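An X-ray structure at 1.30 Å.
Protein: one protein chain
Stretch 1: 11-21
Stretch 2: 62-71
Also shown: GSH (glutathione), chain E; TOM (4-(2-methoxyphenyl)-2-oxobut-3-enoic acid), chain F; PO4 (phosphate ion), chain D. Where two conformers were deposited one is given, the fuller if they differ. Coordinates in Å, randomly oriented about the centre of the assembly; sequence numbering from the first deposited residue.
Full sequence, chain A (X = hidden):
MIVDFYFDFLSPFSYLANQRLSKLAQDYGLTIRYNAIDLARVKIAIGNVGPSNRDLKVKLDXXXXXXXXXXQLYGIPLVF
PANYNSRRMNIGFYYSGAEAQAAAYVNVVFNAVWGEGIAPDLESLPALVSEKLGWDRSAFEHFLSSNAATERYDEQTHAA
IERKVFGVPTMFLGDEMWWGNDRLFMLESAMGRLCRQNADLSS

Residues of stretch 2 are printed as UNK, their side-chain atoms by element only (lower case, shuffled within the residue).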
# COMPACT_ATOMS: atom_id res chain seq x y z
N SER A 11 12.96 1.05 7.64
CA SER A 11 11.80 0.63 6.83
C SER A 11 12.03 -0.63 6.04
O SER A 11 12.84 -0.62 5.14
CB SER A 11 11.44 1.80 5.93
OG SER A 11 10.51 1.42 4.90
N PRO A 12 11.27 -1.68 6.36
CA PRO A 12 11.43 -2.91 5.58
C PRO A 12 10.90 -2.78 4.15
O PRO A 12 11.39 -3.47 3.28
CB PRO A 12 10.62 -3.96 6.38
CG PRO A 12 9.57 -3.14 7.11
CD PRO A 12 10.26 -1.79 7.45
N PHE A 13 9.89 -1.93 3.91
CA PHE A 13 9.48 -1.70 2.54
C PHE A 13 10.57 -0.97 1.78
O PHE A 13 10.72 -1.18 0.56
CB PHE A 13 8.15 -0.94 2.59
CG PHE A 13 7.01 -1.83 3.06
CD1 PHE A 13 6.49 -2.82 2.24
CD2 PHE A 13 6.52 -1.67 4.32
CE1 PHE A 13 5.46 -3.64 2.68
CE2 PHE A 13 5.44 -2.48 4.79
CZ PHE A 13 4.95 -3.46 3.96
N SER A 14 11.38 -0.17 2.46
CA SER A 14 12.53 0.46 1.82
C SER A 14 13.65 -0.51 1.49
O SER A 14 14.34 -0.35 0.46
CB SER A 14 13.07 1.60 2.66
OG SER A 14 12.13 2.67 2.75
N TYR A 15 13.82 -1.56 2.33
CA TYR A 15 14.79 -2.58 2.10
C TYR A 15 14.38 -3.26 0.81
O TYR A 15 15.22 -3.48 -0.09
CB TYR A 15 14.71 -3.58 3.24
CG TYR A 15 15.34 -4.91 2.95
CD1 TYR A 15 16.72 -5.03 2.73
CD2 TYR A 15 14.56 -6.07 2.97
CE1 TYR A 15 17.30 -6.33 2.54
CE2 TYR A 15 15.13 -7.34 2.81
CZ TYR A 15 16.51 -7.42 2.54
OH TYR A 15 17.14 -8.64 2.34
N LEU A 16 13.10 -3.62 0.67
CA LEU A 16 12.61 -4.28 -0.56
C LEU A 16 12.83 -3.35 -1.78
O LEU A 16 13.33 -3.75 -2.84
CB LEU A 16 11.14 -4.55 -0.45
CG LEU A 16 10.78 -5.67 0.56
CD1 LEU A 16 9.28 -5.71 0.76
CD2 LEU A 16 11.31 -7.07 0.05
N ALA A 17 12.41 -2.09 -1.67
CA ALA A 17 12.60 -1.13 -2.78
C ALA A 17 14.05 -0.97 -3.15
O ALA A 17 14.37 -0.89 -4.36
CB ALA A 17 11.96 0.23 -2.45
N ASN A 18 14.94 -0.88 -2.16
CA ASN A 18 16.33 -0.74 -2.51
C ASN A 18 16.83 -1.95 -3.26
O ASN A 18 17.61 -1.73 -4.18
CB ASN A 18 17.15 -0.54 -1.24
CG ASN A 18 18.59 -0.38 -1.53
OD1 ASN A 18 18.97 0.57 -2.21
ND2 ASN A 18 19.39 -1.36 -1.14
N GLN A 19 16.41 -3.14 -2.88
CA GLN A 19 16.88 -4.35 -3.62
C GLN A 19 16.45 -4.24 -5.09
O GLN A 19 17.26 -4.52 -5.99
CB GLN A 19 16.20 -5.60 -2.99
CG GLN A 19 16.30 -6.98 -3.78
CD GLN A 19 17.71 -7.50 -3.86
OE1 GLN A 19 18.58 -7.13 -3.07
NE2 GLN A 19 17.94 -8.38 -4.81
N ARG A 20 15.20 -3.84 -5.34
CA ARG A 20 14.70 -3.86 -6.71
C ARG A 20 15.35 -2.73 -7.45
O ARG A 20 15.78 -2.93 -8.61
CB ARG A 20 13.19 -3.71 -6.67
CG ARG A 20 12.50 -3.45 -8.02
CD ARG A 20 11.14 -3.97 -7.85
NE ARG A 20 10.27 -3.85 -9.03
CZ ARG A 20 9.03 -4.33 -9.07
NH1 ARG A 20 8.46 -4.93 -8.00
NH2 ARG A 20 8.30 -4.10 -10.15
N LEU A 21 15.49 -1.54 -6.87
CA LEU A 21 16.19 -0.44 -7.53
C LEU A 21 17.63 -0.77 -7.83
O LEU A 21 18.13 -0.37 -8.90
CB LEU A 21 16.11 0.85 -6.74
CG LEU A 21 14.69 1.40 -6.68
CD1 LEU A 21 14.61 2.39 -5.47
CD2 LEU A 21 14.40 2.16 -8.02
N UNK A 62 -0.17 -8.90 9.78
CA UNK A 62 -0.35 -9.01 8.32
C UNK A 62 0.85 -8.40 7.54
O UNK A 62 1.26 -8.99 6.52
c UNK A 62 -1.26 -6.66 4.47
c UNK A 62 -1.71 -8.03 6.42
c UNK A 62 -1.71 -7.64 3.68
c UNK A 62 -2.05 -9.07 5.53
c UNK A 62 -2.09 -8.86 4.17
c UNK A 62 -1.64 -8.24 7.92
c UNK A 62 -1.27 -6.81 5.84
o UNK A 62 -1.66 -7.49 2.32
N UNK A 63 1.32 -7.24 7.97
CA UNK A 63 2.43 -6.63 7.21
C UNK A 63 3.63 -7.52 7.19
O UNK A 63 4.37 -7.58 6.23
c UNK A 63 2.77 -5.25 7.76
c UNK A 63 1.66 -4.22 7.64
c UNK A 63 2.02 -2.93 8.39
c UNK A 63 1.42 -3.94 6.16
N UNK A 64 3.86 -8.26 8.29
CA UNK A 64 4.96 -9.22 8.33
C UNK A 64 4.78 -10.31 7.26
O UNK A 64 5.75 -10.74 6.59
c UNK A 64 5.77 -8.93 10.66
c UNK A 64 5.09 -9.84 9.71
n UNK A 64 6.29 -8.97 14.39
c UNK A 64 6.54 -8.59 12.95
c UNK A 64 5.73 -9.49 12.09
N UNK A 65 3.54 -10.74 7.04
CA UNK A 65 3.23 -11.70 6.02
C UNK A 65 3.49 -11.10 4.62
O UNK A 65 4.09 -11.68 3.70
c UNK A 65 1.80 -12.26 6.17
c UNK A 65 1.45 -13.14 5.03
c UNK A 65 1.69 -13.00 7.52
N UNK A 66 3.00 -9.88 4.38
CA UNK A 66 3.21 -9.17 3.11
C UNK A 66 4.70 -9.07 2.84
O UNK A 66 5.17 -9.32 1.71
c UNK A 66 2.50 -7.05 1.92
o UNK A 66 2.81 -5.83 1.91
o UNK A 66 2.30 -7.66 0.84
c UNK A 66 2.58 -7.77 3.25
N UNK A 67 5.45 -8.65 3.86
CA UNK A 67 6.91 -8.54 3.70
C UNK A 67 7.57 -9.84 3.29
O UNK A 67 8.41 -9.84 2.42
c UNK A 67 7.91 -5.55 4.20
c UNK A 67 7.51 -6.08 6.64
c UNK A 67 7.19 -6.47 5.20
c UNK A 67 7.53 -7.96 4.97
N UNK A 68 7.16 -10.94 3.92
CA UNK A 68 7.71 -12.24 3.47
C UNK A 68 7.31 -12.62 2.05
O UNK A 68 8.08 -13.20 1.30
o UNK A 68 10.21 -13.94 5.08
n UNK A 68 10.10 -12.18 6.42
c UNK A 68 9.54 -13.15 5.73
c UNK A 68 7.33 -13.35 4.40
c UNK A 68 8.00 -13.23 5.75
N UNK A 69 6.08 -12.26 1.68
CA UNK A 69 5.66 -12.55 0.31
C UNK A 69 6.54 -11.82 -0.66
O UNK A 69 7.00 -12.35 -1.66
c UNK A 69 3.24 -13.15 0.75
n UNK A 69 -0.64 -11.94 2.09
c UNK A 69 4.18 -12.19 0.10
n UNK A 69 -1.02 -14.16 2.44
c UNK A 69 -0.20 -13.20 2.01
c UNK A 69 1.86 -12.44 0.91
n UNK A 69 0.94 -13.48 1.40
N UNK A 70 6.85 -10.55 -0.43
CA UNK A 70 7.71 -9.85 -1.34
C UNK A 70 9.16 -10.33 -1.30
O UNK A 70 9.81 -10.34 -2.34
n UNK A 70 4.40 -6.69 -1.39
c UNK A 70 5.35 -7.35 -0.65
c UNK A 70 6.14 -7.16 -2.73
c UNK A 70 6.83 -7.19 -3.95
c UNK A 70 4.98 -6.05 -5.00
c UNK A 70 4.85 -6.58 -2.69
c UNK A 70 7.71 -8.34 -0.98
c UNK A 70 6.26 -6.60 -5.06
c UNK A 70 6.44 -7.63 -1.44
c UNK A 70 4.26 -6.00 -3.85
N UNK A 71 9.63 -10.68 -0.11
CA UNK A 71 11.02 -11.16 -0.01
C UNK A 71 11.12 -12.44 -0.85
O UNK A 71 12.14 -12.65 -1.52
c UNK A 71 11.33 -11.44 1.40
N1 GSH E . 2.35 -0.48 0.44
CA1 GSH E . 3.69 -0.10 0.77
C1 GSH E . 4.77 -0.81 0.05
O11 GSH E . 5.92 -0.37 0.08
O12 GSH E . 4.37 -1.94 -0.32
CB1 GSH E . 3.83 0.44 2.19
CG1 GSH E . 5.01 1.38 2.47
CD1 GSH E . 5.00 1.81 3.91
OE1 GSH E . 4.04 1.38 4.72
N2 GSH E . 5.95 2.59 4.37
CA2 GSH E . 5.94 3.20 5.69
C2 GSH E . 5.54 4.61 5.69
O2 GSH E . 6.08 5.43 4.76
CB2 GSH E . 7.38 3.09 6.28
SG2 GSH E . 7.82 1.36 6.72
N3 GSH E . 4.66 5.06 6.54
CA3 GSH E . 4.13 6.41 6.36
C3 GSH E . 2.64 6.31 6.12
O31 GSH E . 2.02 7.37 5.91
O32 GSH E . 2.06 5.18 6.18
O8 TOM F . 5.16 1.57 10.88
C9 TOM F . 5.99 2.37 10.47
C10 TOM F . 6.22 3.68 11.04
O11 TOM F . 5.35 4.54 10.76
O10 TOM F . 7.26 3.90 11.68
C8 TOM F . 6.83 2.13 9.26
C7 TOM F . 6.79 1.07 8.49
C1 TOM F . 6.92 -0.36 8.99
C6 TOM F . 6.05 -1.26 8.41
C5 TOM F . 6.07 -2.59 8.82
C4 TOM F . 7.04 -2.99 9.76
C3 TOM F . 7.93 -2.10 10.33
C2 TOM F . 7.86 -0.76 9.91
O2 TOM F . 8.69 0.19 10.38
C11 TOM F . 9.80 -0.36 11.10
P PO4 D . 5.13 -6.04 -9.22
O1 PO4 D . 4.12 -7.18 -9.44
O2 PO4 D . 5.73 -5.66 -10.57
O3 PO4 D . 4.54 -4.93 -8.39
O4 PO4 D . 6.14 -6.75 -8.39

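Position 62 carries one carbon followed by a six-carbon ring bearing one oxygen. This is tyrosine, Tyr-62; it stays clear of stretch 1, and its hydroxyl is hydrogen-bonded elsewhere in the structure, which suits a buried polar tip.

Position 63 has four carbons, forked at the second, and points toward stretch 1, where it meets only the ring of Phe-13. The fork beyond CB marks leucine. CD2 of Leu-63 lies 4.2 Å from CZ of Phe-13, at the ring edge, a loose apolar contact that an aliphatic branch fills well.

Position 64 shows four carbons in a row ending in nitrogen: lysine. Its CA-to-CB bond points away from stretch 1, and the extended chain of Lys-64 keeps its charge off the apolar contact.

At position 65 one carbon carries two more, the pattern of valine. Val-65 is exposed and touches nothing on stretch 1.

Position 66 has two carbons, the second carrying two oxygens, and is directed toward stretch 1. A short carboxylate means aspartate. OD2 of Asp-66 sits 3.5 Å from CE1 of Phe-13, near the plane of the ring, where the slightly positive ring hydrogens make an oxygen tolerable. Both carboxylate oxygens are hydrogen-bonded elsewhere in the structure, so the buried acid is not left unsatisfied.

Position 67 again has four carbons forked at the second, now touching Pro-12, Phe-13 and Leu-16. It is leucine. Although its CA-to-CB bond runs sideways, the end of the side chain comes nearer. CD2 of Leu-67 rests 3.5 Å from the centroid of the Phe-13 ring, 15° off the normal, a CH-pi contact; CD1 of Leu-67 meets CG of Pro-12 at 3.6 Å, while CD2 of Leu-67 also reaches CD1 of Leu-16 at 3.7 Å.

Position 68 has three carbons, the third bearing one oxygen and one nitrogen: glutamine. Gln-68 starts away from stretch 1 and makes no contact with it.

Position 69, with three carbons, a nitrogen, then a carbon carrying two more nitrogens, is arginine. Arg-69 is partly exposed and out of reach of stretch 1.

Position 70 bears fused five- and six-membered rings of eight carbons and one nitrogen, so it is tryptophan. CB of Trp-70 packs 3.5 Å from CD1 of Leu-16, and CZ3 of Trp-70 lies 4.0 Å from NH1 of Arg-20. That guanidinium donates hydrogen bonds to phosphate, NH1 of Arg-20 to O4 and NH2 of Arg-20 to O2, each 3.0 Å.

Position 71 has a single carbon: alanine. CD2 of Leu-16 comes within 4.0 Å of the backbone N of Ala-71, and the CA atoms of Leu-16 and Ala-71 are just 7.1 Å apart.

The two helices run nearly parallel, at 12°, and bury 373 Å² without a hydrogen bond between them. Leu-67 anchors the packing on one face of the Phe-13 ring, while glutathione covers the opposite face, so the ring joins helix contact to bound ligand.

Stretch 2 62-71: YLKVDLQRWA
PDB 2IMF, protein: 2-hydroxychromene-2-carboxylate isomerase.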